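Side-chain contacts in protein of unknown function VPA0982 (Vibrio parahaemolyticus, PDB 2QIP), which is of experimentally unknown function but belongs to the NYN branch of the PIN-like fold, and so may act as an RNA nuclease: residues T24-E27 with A28-N32; S31-Y35 with N36-Y40; T145-T148 with L149-A153. All coordinates share one frame; numbering follows the deposited sequence.

Contact 1. Residues T24-E27 with A28-N32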
loop_
_atom_site.group_PDB
_atom_site.type_symbol
_atom_site.label_atom_id
_atom_site.label_comp_id
_atom_site.label_asym_id
_atom_site.label_seq_id
_atom_site.Cartn_x
_atom_site.Cartn_y
_atom_site.Cartn_z
ATOM N N THR A 24 -18.125 -2.306 5.075
ATOM C CA THR A 24 -18.842 -3.127 4.103
ATOM C C THR A 24 -19.945 -3.951 4.755
ATOM O O THR A 24 -21.012 -4.114 4.159
ATOM C CB THR A 24 -17.896 -4.047 3.261
ATOM O OG1 THR A 24 -17.146 -4.900 4.148
ATOM C CG2 THR A 24 -16.961 -3.206 2.413
ATOM N N CYS A 25 -19.715 -4.464 5.965
ATOM C CA CYS A 25 -20.781 -5.190 6.657
ATOM C C CYS A 25 -21.921 -4.253 7.063
ATOM O O CYS A 25 -23.083 -4.636 6.974
ATOM C CB CYS A 25 -20.254 -5.958 7.868
ATOM S SG CYS A 25 -19.346 -7.463 7.430
ATOM N N ARG A 26 -21.588 -3.035 7.486
ATOM C CA ARG A 26 -22.631 -2.036 7.801
ATOM C C ARG A 26 -23.453 -1.675 6.558
ATOM O O ARG A 26 -24.693 -1.600 6.621
ATOM C CB ARG A 26 -22.026 -0.779 8.432
ATOM C CG ARG A 26 -21.401 -0.922 9.834
ATOM C CD ARG A 26 -22.191 -1.780 10.826
ATOM N NE ARG A 26 -23.505 -1.232 11.136
ATOM C CZ ARG A 26 -24.382 -1.793 11.966
ATOM N NH1 ARG A 26 -25.559 -1.206 12.166
ATOM N NH2 ARG A 26 -24.092 -2.930 12.597
ATOM N N GLU A 27 -22.781 -1.439 5.439
ATOM C CA GLU A 27 -23.471 -1.016 4.215
ATOM C C GLU A 27 -24.332 -2.125 3.617
ATOM O O GLU A 27 -25.488 -1.886 3.219
ATOM C CB GLU A 27 -22.477 -0.486 3.174
ATOM C CG GLU A 27 -23.113 -0.065 1.846
ATOM C CD GLU A 27 -22.115 0.524 0.857
ATOM O OE1 GLU A 27 -20.985 0.872 1.267
ATOM O OE2 GLU A 27 -22.473 0.652 -0.337
ATOM N N ALA A 28 -23.791 -3.336 3.548
ATOM C CA ALA A 28 -24.522 -4.439 2.920
ATOM C C ALA A 28 -25.588 -5.073 3.801
ATOM O O ALA A 28 -26.621 -5.509 3.301
ATOM C CB ALA A 28 -23.547 -5.504 2.469
ATOM N N TYR A 29 -25.311 -5.158 5.102
ATOM C CA TYR A 29 -26.100 -5.978 6.007
ATOM C C TYR A 29 -26.604 -5.254 7.263
ATOM O O TYR A 29 -27.351 -5.845 8.041
ATOM C CB TYR A 29 -25.279 -7.190 6.450
ATOM C CG TYR A 29 -24.634 -7.979 5.344
ATOM C CD1 TYR A 29 -25.385 -8.530 4.299
ATOM C CD2 TYR A 29 -23.249 -8.228 5.366
ATOM C CE1 TYR A 29 -24.775 -9.290 3.290
ATOM C CE2 TYR A 29 -22.640 -8.968 4.372
ATOM C CZ TYR A 29 -23.396 -9.504 3.341
ATOM O OH TYR A 29 -22.782 -10.248 2.357
ATOM N N ARG A 30 -26.165 -4.016 7.478
ATOM C CA ARG A 30 -26.342 -3.316 8.776
ATOM C C ARG A 30 -26.119 -4.248 9.984
ATOM O O ARG A 30 -26.886 -4.262 10.957
ATOM C CB ARG A 30 -27.680 -2.545 8.837
ATOM C CG ARG A 30 -27.686 -1.327 7.901
ATOM C CD ARG A 30 -27.562 0.044 8.602
ATOM N NE ARG A 30 -26.359 0.258 9.417
ATOM C CZ ARG A 30 -25.844 1.458 9.702
ATOM N NH1 ARG A 30 -26.406 2.569 9.233
ATOM N NH2 ARG A 30 -24.749 1.559 10.443
ATOM N N SER A 31 -25.035 -5.022 9.896
ATOM C CA SER A 31 -24.665 -6.005 10.904
ATOM C C SER A 31 -23.162 -5.937 11.089
ATOM O O SER A 31 -22.465 -5.315 10.286
ATOM C CB SER A 31 -25.008 -7.415 10.431
ATOM O OG SER A 31 -26.389 -7.557 10.185
ATOM N N ASN A 32 -22.684 -6.565 12.159
ATOM C CA ASN A 32 -21.254 -6.626 12.438
ATOM C C ASN A 32 -20.696 -8.021 12.154
ATOM O O ASN A 32 -21.403 -9.033 12.245
ATOM C CB ASN A 32 -20.938 -6.224 13.892
ATOM C CG ASN A 32 -21.073 -4.716 14.154
ATOM O OD1 ASN A 32 -21.108 -3.890 13.230
ATOM N ND2 ASN A 32 -21.133 -4.360 15.430
#

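Contact 2. Residues S31-Y35 with N36-Y40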
loop_
_atom_site.group_PDB
_atom_site.type_symbol
_atom_site.label_atom_id
_atom_site.label_comp_id
_atom_site.label_asym_id
_atom_site.label_seq_id
_atom_site.Cartn_x
_atom_site.Cartn_y
_atom_site.Cartn_z
ATOM N N SER A 31 -25.035 -5.022 9.896
ATOM C CA SER A 31 -24.665 -6.005 10.904
ATOM C C SER A 31 -23.162 -5.937 11.089
ATOM O O SER A 31 -22.465 -5.315 10.286
ATOM C CB SER A 31 -25.008 -7.415 10.431
ATOM O OG SER A 31 -26.389 -7.557 10.185
ATOM N N ASN A 32 -22.684 -6.565 12.159
ATOM C CA ASN A 32 -21.254 -6.626 12.438
ATOM C C ASN A 32 -20.696 -8.021 12.154
ATOM O O ASN A 32 -21.403 -9.033 12.245
ATOM C CB ASN A 32 -20.938 -6.224 13.892
ATOM C CG ASN A 32 -21.073 -4.716 14.154
ATOM O OD1 ASN A 32 -21.108 -3.890 13.230
ATOM N ND2 ASN A 32 -21.133 -4.360 15.430
ATOM N N PHE A 33 -19.419 -8.045 11.796
ATOM C CA PHE A 33 -18.699 -9.294 11.520
ATOM C C PHE A 33 -18.481 -10.104 12.786
ATOM O O PHE A 33 -18.110 -9.551 13.836
ATOM C CB PHE A 33 -17.350 -8.903 10.927
ATOM C CG PHE A 33 -16.556 -10.023 10.329
ATOM C CD1 PHE A 33 -16.977 -10.693 9.179
ATOM C CD2 PHE A 33 -15.324 -10.338 10.875
ATOM C CE1 PHE A 33 -16.178 -11.698 8.595
ATOM C CE2 PHE A 33 -14.522 -11.334 10.304
ATOM C CZ PHE A 33 -14.959 -12.005 9.157
ATOM N N ASP A 34 -18.701 -11.417 12.684
ATOM C CA ASP A 34 -18.469 -12.327 13.804
ATOM C C ASP A 34 -17.029 -12.843 13.759
ATOM O O ASP A 34 -16.718 -13.822 13.074
ATOM C CB ASP A 34 -19.469 -13.487 13.769
ATOM C CG ASP A 34 -19.370 -14.386 14.978
ATOM O OD1 ASP A 34 -18.353 -14.294 15.724
ATOM O OD2 ASP A 34 -20.324 -15.188 15.188
ATOM N N TYR A 35 -16.154 -12.177 14.502
ATOM C CA TYR A 35 -14.748 -12.540 14.467
ATOM C C TYR A 35 -14.473 -13.908 15.086
ATOM O O TYR A 35 -13.509 -14.581 14.695
ATOM C CB TYR A 35 -13.906 -11.473 15.160
ATOM C CG TYR A 35 -13.686 -10.254 14.310
ATOM C CD1 TYR A 35 -12.578 -10.175 13.470
ATOM C CD2 TYR A 35 -14.569 -9.176 14.349
ATOM C CE1 TYR A 35 -12.356 -9.038 12.675
ATOM C CE2 TYR A 35 -14.365 -8.046 13.558
ATOM C CZ TYR A 35 -13.251 -7.993 12.728
ATOM O OH TYR A 35 -13.027 -6.888 11.950
ATOM N N ASN A 36 -15.297 -14.331 16.048
ATOM C CA ASN A 36 -15.123 -15.676 16.594
ATOM C C ASN A 36 -15.454 -16.762 15.567
ATOM O O ASN A 36 -14.735 -17.750 15.456
ATOM C CB ASN A 36 -15.989 -15.878 17.829
ATOM C CG ASN A 36 -15.363 -15.321 19.078
ATOM O OD1 ASN A 36 -14.318 -15.781 19.520
ATOM N ND2 ASN A 36 -16.031 -14.338 19.676
ATOM N N GLN A 37 -16.528 -16.568 14.810
ATOM C CA GLN A 37 -16.894 -17.533 13.767
ATOM C C GLN A 37 -15.820 -17.557 12.686
ATOM O O GLN A 37 -15.436 -18.624 12.217
ATOM C CB GLN A 37 -18.258 -17.174 13.143
ATOM C CG GLN A 37 -18.874 -18.296 12.289
ATOM C CD GLN A 37 -19.268 -19.500 13.137
ATOM O OE1 GLN A 37 -19.320 -19.417 14.375
ATOM N NE2 GLN A 37 -19.572 -20.614 12.483
ATOM N N PHE A 38 -15.377 -16.370 12.271
ATOM C CA PHE A 38 -14.315 -16.310 11.279
ATOM C C PHE A 38 -13.064 -17.058 11.764
ATOM O O PHE A 38 -12.502 -17.861 11.024
ATOM C CB PHE A 38 -13.966 -14.861 10.904
ATOM C CG PHE A 38 -12.682 -14.765 10.126
ATOM C CD1 PHE A 38 -12.658 -15.093 8.774
ATOM C CD2 PHE A 38 -11.509 -14.386 10.756
ATOM C CE1 PHE A 38 -11.477 -15.052 8.053
ATOM C CE2 PHE A 38 -10.306 -14.358 10.044
ATOM C CZ PHE A 38 -10.296 -14.695 8.693
ATOM N N TRP A 39 -12.592 -16.769 12.985
ATOM C CA TRP A 39 -11.380 -17.458 13.483
ATOM C C TRP A 39 -11.592 -18.961 13.491
ATOM O O TRP A 39 -10.736 -19.746 13.035
ATOM C CB TRP A 39 -11.033 -16.974 14.896
ATOM C CG TRP A 39 -9.771 -17.557 15.407
ATOM C CD1 TRP A 39 -9.607 -18.784 15.996
ATOM C CD2 TRP A 39 -8.472 -16.956 15.367
ATOM N NE1 TRP A 39 -8.285 -18.984 16.312
ATOM C CE2 TRP A 39 -7.568 -17.874 15.943
ATOM C CE3 TRP A 39 -7.985 -15.725 14.904
ATOM C CZ2 TRP A 39 -6.204 -17.598 16.064
ATOM C CZ3 TRP A 39 -6.629 -15.456 15.028
ATOM C CH2 TRP A 39 -5.758 -16.389 15.604
ATOM N N TYR A 40 -12.739 -19.367 14.032
ATOM C CA TYR A 40 -13.067 -20.778 14.114
ATOM C C TYR A 40 -12.956 -21.480 12.752
ATOM O O TYR A 40 -12.310 -22.516 12.636
ATOM C CB TYR A 40 -14.483 -20.916 14.700
ATOM C CG TYR A 40 -15.215 -22.220 14.422
ATOM C CD1 TYR A 40 -14.652 -23.463 14.721
ATOM C CD2 TYR A 40 -16.503 -22.186 13.886
ATOM C CE1 TYR A 40 -15.346 -24.648 14.460
ATOM C CE2 TYR A 40 -17.207 -23.352 13.646
ATOM C CZ TYR A 40 -16.616 -24.573 13.912
ATOM O OH TYR A 40 -17.324 -25.726 13.670
HETATM O O HOH W 1 -20.150 -17.533 16.328
HETATM O O HOH W 2 -18.871 -14.222 18.373
#

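Contact 3. Residues T145-T148 with L149-A153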
loop_
_atom_site.group_PDB
_atom_site.type_symbol
_atom_site.label_atom_id
_atom_site.label_comp_id
_atom_site.label_asym_id
_atom_site.label_seq_id
_atom_site.Cartn_x
_atom_site.Cartn_y
_atom_site.Cartn_z
ATOM N N THR A 145 -17.080 -6.205 -2.919
ATOM C CA THR A 145 -15.718 -6.673 -3.194
ATOM C C THR A 145 -15.403 -6.574 -4.675
ATOM O O THR A 145 -16.211 -6.960 -5.533
ATOM C CB THR A 145 -15.526 -8.126 -2.735
ATOM O OG1 THR A 145 -15.664 -8.174 -1.312
ATOM C CG2 THR A 145 -14.142 -8.669 -3.088
ATOM N N SER A 146 -14.218 -6.056 -4.977
ATOM C CA SER A 146 -13.778 -5.943 -6.358
ATOM C C SER A 146 -13.739 -7.279 -7.060
ATOM O O SER A 146 -13.120 -8.210 -6.538
ATOM C CB SER A 146 -12.370 -5.383 -6.347
ATOM O OG SER A 146 -11.804 -5.420 -7.635
ATOM N N GLN A 147 -14.308 -7.370 -8.266
ATOM C CA GLN A 147 -14.251 -8.621 -9.027
ATOM C C GLN A 147 -12.807 -8.982 -9.402
ATOM O O GLN A 147 -12.453 -10.168 -9.510
ATOM C CB GLN A 147 -15.145 -8.587 -10.293
ATOM C CG GLN A 147 -15.311 -9.953 -10.931
ATOM C CD GLN A 147 -16.008 -10.953 -10.010
ATOM O OE1 GLN A 147 -16.998 -10.620 -9.350
ATOM N NE2 GLN A 147 -15.493 -12.177 -9.959
ATOM N N THR A 148 -11.972 -7.959 -9.584
ATOM C CA THR A 148 -10.573 -8.197 -9.940
ATOM C C THR A 148 -9.865 -8.906 -8.794
ATOM O O THR A 148 -9.087 -9.823 -9.025
ATOM C CB THR A 148 -9.890 -6.858 -10.255
ATOM O OG1 THR A 148 -10.644 -6.188 -11.290
ATOM C CG2 THR A 148 -8.454 -7.034 -10.688
ATOM N N LEU A 149 -10.154 -8.482 -7.563
ATOM C CA LEU A 149 -9.579 -9.133 -6.389
ATOM C C LEU A 149 -10.066 -10.575 -6.249
ATOM O O LEU A 149 -9.263 -11.482 -5.992
ATOM C CB LEU A 149 -9.928 -8.329 -5.127
ATOM C CG LEU A 149 -9.396 -8.859 -3.786
ATOM C CD1 LEU A 149 -7.893 -8.877 -3.795
ATOM C CD2 LEU A 149 -9.882 -8.003 -2.629
ATOM N N ILE A 150 -11.368 -10.794 -6.456
ATOM C CA ILE A 150 -11.939 -12.149 -6.397
ATOM C C ILE A 150 -11.257 -13.054 -7.420
ATOM O O ILE A 150 -10.863 -14.177 -7.100
ATOM C CB ILE A 150 -13.477 -12.109 -6.641
ATOM C CG1 ILE A 150 -14.175 -11.424 -5.458
ATOM C CG2 ILE A 150 -14.044 -13.524 -6.835
ATOM C CD1 ILE A 150 -15.648 -11.135 -5.694
ATOM N N ASP A 151 -11.056 -12.542 -8.632
ATOM C CA ASP A 151 -10.485 -13.354 -9.711
ATOM C C ASP A 151 -8.990 -13.609 -9.510
ATOM O O ASP A 151 -8.478 -14.640 -9.935
ATOM C CB ASP A 151 -10.720 -12.655 -11.050
ATOM C CG ASP A 151 -12.197 -12.684 -11.474
ATOM O OD1 ASP A 151 -12.996 -13.429 -10.862
ATOM O OD2 ASP A 151 -12.555 -11.956 -12.413
ATOM N N CYS A 152 -8.287 -12.662 -8.873
ATOM C CA CYS A 152 -6.848 -12.822 -8.606
ATOM C C CYS A 152 -6.613 -13.895 -7.531
ATOM O O CYS A 152 -5.637 -14.638 -7.605
ATOM C CB CYS A 152 -6.222 -11.494 -8.129
ATOM S SG CYS A 152 -5.958 -10.307 -9.429
ATOM N N ALA A 153 -7.457 -13.908 -6.496
ATOM C CA ALA A 153 -7.288 -14.820 -5.372
ATOM C C ALA A 153 -7.357 -16.269 -5.828
ATOM O O ALA A 153 -8.075 -16.593 -6.784
ATOM C CB ALA A 153 -8.391 -14.562 -4.343
#

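Contact 1. Residues T24-E27 with A28-N32
The guanidinium of R26 reaches forward over the end of its helix to the amide of N32, where NH2 donates to OD1 at 3.2 Å. The bond is fairly bent, 149° at the hydrogen, and NH2 stands above the amide carbonyl plane. R26 gets there because its chain is bent at chi2 and chi3, which lays one guanidinium face against the backbone of R30 and S31. R30 crosses it at about a right angle, and its NH2 comes within 3.1 Å of R26 NE at the edge of the R30 group. Two like charges so close should disfavour each other.

What sets these side chains is the end of the helix. A28 N bonds to T24 O and Y29 N to C25 O in the regular i to i+4 pattern, while the final bond, R30 N to R26 O at 3.0 Å, is bent to 132°. R30 then takes a positive phi and turns the chain away, after which S31 OG bonds back to Y29 O. On the inner side, C25 CB packs 3.3 Å from S31 O.

Helix 18-29 ends beside the C-terminal segment: Y29 OH bonds to I159 O, just past strand 155-158, Y29 touches L164, and N32 pairs through its backbone with L165.

Contact 2. Residues S31-Y35 with N36-Y40
An aspartate N-cap opens helix 35-42: D34 sits right before the first turn, and its carboxylate reaches forward to accept from the amide of Q37. CG lies anti to the backbone N (chi1 -174°), which brings OD1 to the amide of Q37. Q37 N donates to OD1 at 3.1 Å along a nearly straight line, 165° at the hydrogen, yet it meets the oxygen from well above the carboxylate plane. A negative group at this end of a helix probably interacts favourably with its dipole. The flank of the carboxylate rests on Q37 CB, 3.5 Å from D34 CG.

Two waters extend the grip of the cap into the side chains of the first turn. One donates to both D34 OD2, at 2.6 Å, and Q37 OE1, so the bent glutamine chain and the carboxylate share a bridge. The other donates to D34 OD1 and accepts from N36 ND2 at 3.1 Å. Each carboxylate oxygen therefore has a water partner, and OD1 holds Q37 N besides.

Behind the cap the contact is apolar. F33 brings CZ, at the far end of its ring, to 3.5 Å from F38 CB, and the two rings lie oblique, their planes 44° apart. F38 goes on to meet Y139 edge-to-face, and Y35 fits among V16, V21 and L70.

The backbone bonds F38 N to D34 O and W39 N to Y35 O start the regular helix. An aspartate N-cap is a common way to begin a helix, and here Y35 and F38 pack that beginning on V16 and I14 of strand 10-17 in the central parallel sheet.

Contact 3. Residues T145-T148 with L149-A153
Q147 and D151 join side chains one turn apart on the short helix of a beta-alpha-beta unit, the crossover from strand 135-140 through helix 147-152 to strand 155-158. From CB, the Q147 chain sets out with CG anti to the backbone N (chi1 -169°) and bends at chi2, which turns it along the helix toward D151. CG comes 3.7 Å from D151 OD2. Beyond it CD carries the amide across the aspartate, the amide and carboxylate planes being 55° apart. At the tip the two branches part: NE2 donates to D151 OD1 at 2.9 Å, while OE1 lies 3.9 Å from I150 CD1 and accepts a bond from R86 of the second subunit. The amide is thus held from both its ends, which fixes its rotation. NE2 also comes 3.7 Å from I150 CG2, so the glutamine amide passes alongside I150.

I150 turns its other branch to the loop before the helix, where CG1 touches T145 CG2 at 3.6 Å, the two side chains crossing at about a right angle. Both also rest on F156 of strand 155-158.

The start of the helix is capped by S146. Its OG takes the amides of T148 and L149, both weakly, and has a stronger partner in Q84 of the second subunit, whose backbone N also bonds to T148 OG1. The first turn of this helix therefore lies in the subunit interface. L149 packs on V125 of helix 122-132 and V138 of strand 135-140.

Backbone bonds I150 N to S146 O and C152 N to T148 O carry the helix on. In the Q147 to D151 bond, OD1 lies almost in the amide plane of Q147, yet NE2 meets OD1 from above the plane of the carboxylate.

Overall arrangement
From the N terminus, contact 1 closes helix 18-29, and the same chain runs straight on into contact 2: the two share S31 and N32, and C25 SG packs on F33 CB at 4.3 Å. Contact 1 thus ends one helix and contact 2 starts the next, helix 35-42, with a short connecting loop between them. Contact 3 follows much later, in series with both, and neither nests in nor crosses them. Its centre lies about 20 Å from that of contact 1 and about 21 Å from that of contact 2. The first two tie consecutive helices to the chain's C-terminal end, whereas contact 3 belongs to the last beta-alpha-beta crossover and faces the second subunit.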